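Local coordinates for protein Two-component response regulator yesN (Fusobacterium nucleatum, PDB 3LSG) that probably acts as a DNA-binding transcription factor of a two-component system, this chain being its C-terminal, AraC-type helix-turn-helix domain, at residues 63-69 with 99-103. Residues are numbered along the deposited sequence; the frame is centred on the assembly and turned at random.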
loop_
_atom_site.group_PDB
_atom_site.type_symbol
_atom_site.label_atom_id
_atom_site.label_comp_id
_atom_site.label_asym_id
_atom_site.label_seq_id
_atom_site.Cartn_x
_atom_site.Cartn_y
_atom_site.Cartn_z
ATOM N N LEU A 63 -6.220 0.967 20.083
ATOM C CA LEU A 63 -6.499 -0.425 20.428
ATOM C C LEU A 63 -5.392 -1.070 21.271
ATOM O O LEU A 63 -5.664 -1.830 22.207
ATOM C CB LEU A 63 -6.724 -1.236 19.154
ATOM C CG LEU A 63 -7.951 -0.836 18.333
ATOM C CD1 LEU A 63 -7.954 -1.572 17.008
ATOM C CD2 LEU A 63 -9.236 -1.132 19.088
ATOM N N LEU A 64 -4.140 -0.783 20.931
ATOM C CA LEU A 64 -3.022 -1.303 21.713
ATOM C C LEU A 64 -3.082 -0.886 23.181
ATOM O O LEU A 64 -2.785 -1.676 24.057
ATOM C CB LEU A 64 -1.707 -0.826 21.137
ATOM C CG LEU A 64 -1.345 -1.480 19.817
ATOM C CD1 LEU A 64 -0.239 -0.699 19.166
ATOM C CD2 LEU A 64 -0.921 -2.931 20.071
ATOM N N LEU A 65 -3.474 0.354 23.435
ATOM C CA LEU A 65 -3.470 0.896 24.788
ATOM C C LEU A 65 -4.744 0.582 25.562
ATOM O O LEU A 65 -4.752 0.629 26.791
ATOM C CB LEU A 65 -3.241 2.412 24.755
ATOM C CG LEU A 65 -1.883 2.864 24.215
ATOM C CD1 LEU A 65 -1.817 4.383 24.128
ATOM C CD2 LEU A 65 -0.744 2.337 25.076
ATOM N N THR A 66 -5.822 0.252 24.858
ATOM C CA THR A 66 -7.102 0.091 25.537
ATOM C C THR A 66 -7.632 -1.339 25.528
ATOM O O THR A 66 -8.634 -1.627 26.178
ATOM C CB THR A 66 -8.175 1.030 24.963
ATOM O OG1 THR A 66 -8.302 0.806 23.556
ATOM C CG2 THR A 66 -7.794 2.492 25.210
ATOM N N THR A 67 -6.969 -2.230 24.798
ATOM C CA THR A 67 -7.431 -3.614 24.706
ATOM C C THR A 67 -6.296 -4.612 24.865
ATOM O O THR A 67 -5.127 -4.234 24.967
ATOM C CB THR A 67 -8.094 -3.908 23.346
ATOM O OG1 THR A 67 -7.082 -4.082 22.347
ATOM C CG2 THR A 67 -9.038 -2.783 22.928
ATOM N N GLU A 68 -6.661 -5.892 24.856
ATOM C CA GLU A 68 -5.705 -6.995 24.897
ATOM C C GLU A 68 -5.670 -7.729 23.560
ATOM O O GLU A 68 -5.141 -8.837 23.460
ATOM C CB GLU A 68 -6.077 -7.975 26.016
ATOM C CG GLU A 68 -6.073 -7.352 27.404
ATOM C CD GLU A 68 -4.708 -6.806 27.781
ATOM O OE1 GLU A 68 -3.704 -7.525 27.573
ATOM O OE2 GLU A 68 -4.640 -5.659 28.282
ATOM N N LEU A 69 -6.229 -7.101 22.530
ATOM C CA LEU A 69 -6.210 -7.669 21.185
ATOM C C LEU A 69 -4.795 -8.023 20.717
ATOM O O LEU A 69 -3.847 -7.279 20.969
ATOM C CB LEU A 69 -6.846 -6.690 20.188
ATOM C CG LEU A 69 -8.321 -6.361 20.388
ATOM C CD1 LEU A 69 -8.701 -5.223 19.469
ATOM C CD2 LEU A 69 -9.198 -7.597 20.141
ATOM N N LYS A 99 4.028 -4.523 19.872
ATOM C CA LYS A 99 4.295 -5.144 21.164
ATOM C C LYS A 99 5.049 -4.162 22.035
ATOM O O LYS A 99 4.708 -3.963 23.205
ATOM C CB LYS A 99 5.136 -6.414 20.988
ATOM C CG LYS A 99 5.021 -7.426 22.115
ATOM C CD LYS A 99 5.205 -6.804 23.488
ATOM C CE LYS A 99 3.859 -6.592 24.195
ATOM N NZ LYS A 99 4.004 -5.933 25.528
ATOM N N GLN A 100 6.091 -3.550 21.480
ATOM C CA GLN A 100 6.941 -2.668 22.289
ATOM C C GLN A 100 6.109 -1.475 22.756
ATOM O O GLN A 100 6.316 -0.928 23.845
ATOM C CB GLN A 100 8.169 -2.195 21.484
ATOM C CG GLN A 100 9.198 -3.302 21.228
ATOM C CD GLN A 100 10.247 -2.947 20.147
ATOM O OE1 GLN A 100 10.056 -2.042 19.344
ATOM N NE2 GLN A 100 11.353 -3.675 20.140
ATOM N N TYR A 101 5.148 -1.089 21.928
ATOM C CA TYR A 101 4.303 0.057 22.243
ATOM C C TYR A 101 3.499 -0.191 23.522
ATOM O O TYR A 101 3.150 0.747 24.241
ATOM C CB TYR A 101 3.354 0.351 21.074
ATOM C CG TYR A 101 2.847 1.759 21.097
ATOM C CD1 TYR A 101 3.589 2.793 20.516
ATOM C CD2 TYR A 101 1.647 2.077 21.718
ATOM C CE1 TYR A 101 3.141 4.097 20.545
ATOM C CE2 TYR A 101 1.188 3.388 21.759
ATOM C CZ TYR A 101 1.942 4.394 21.166
ATOM O OH TYR A 101 1.503 5.698 21.187
ATOM N N ARG A 102 3.214 -1.458 23.802
ATOM C CA ARG A 102 2.502 -1.843 25.020
ATOM C C ARG A 102 3.420 -1.981 26.233
ATOM O O ARG A 102 2.953 -2.194 27.341
ATOM C CB ARG A 102 1.777 -3.175 24.807
ATOM C CG ARG A 102 0.572 -3.079 23.919
ATOM C CD ARG A 102 0.012 -4.444 23.541
ATOM N NE ARG A 102 -1.451 -4.395 23.510
ATOM C CZ ARG A 102 -2.221 -5.167 22.749
ATOM N NH1 ARG A 102 -1.683 -6.060 21.930
ATOM N NH2 ARG A 102 -3.535 -5.032 22.799
ATOM N N GLU A 103 4.726 -1.882 26.030
ATOM C CA GLU A 103 5.673 -2.120 27.123
ATOM C C GLU A 103 5.818 -0.925 28.068
ATOM O O GLU A 103 5.312 0.162 27.796
ATOM C CB GLU A 103 7.035 -2.549 26.568
ATOM C CG GLU A 103 7.000 -3.943 25.948
ATOM C CD GLU A 103 8.252 -4.291 25.174
ATOM O OE1 GLU A 103 9.134 -3.423 25.032
ATOM O OE2 GLU A 103 8.356 -5.439 24.703
ATOM O OXT GLU A 103 6.431 -1.017 29.139
#
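R102, next to the C-terminal residue of the chain, reaches back to the end of helix 48-66 and binds three backbone carbonyls with its guanidinium. R102 NE donates to L64 O (3.1 Å), R102 NH2 donates to T67 O (2.8 Å), and L69 O takes a bond from both R102 NH1 (2.7 Å) and R102 NH2 (2.9 Å). The chain leaves helical geometry at T67, so L64 O has no i+4 backbone donor within the segment, and T67 O and L69 O belong to the turn that follows. That turn is itself braced by T67 OG1, which accepts from L69 N (3.1 Å), an ST turn, and also donates to L63 O (2.7 Å). One face of the guanidinium lies against L64, with CD2 3.7 Å from R102 NH1. In this AraC-type domain, helix 48-66 is the long helix that links two helix-turn-helix units; the contact thus ties its C-terminal end to the short closing helix 98-101 of the second unit. L64, whose CD1 lies 4.2 Å from Y101 CB, also packs on I74 of helix 71-77. The CA-to-CB bond of Y101 points toward the end of helix 48-66, its ring edge meeting L65, with Y101 CE2 4.0 Å from L65 CD1; the ring also meets F90 edge-to-face and touches Y94, both on helix 83-94.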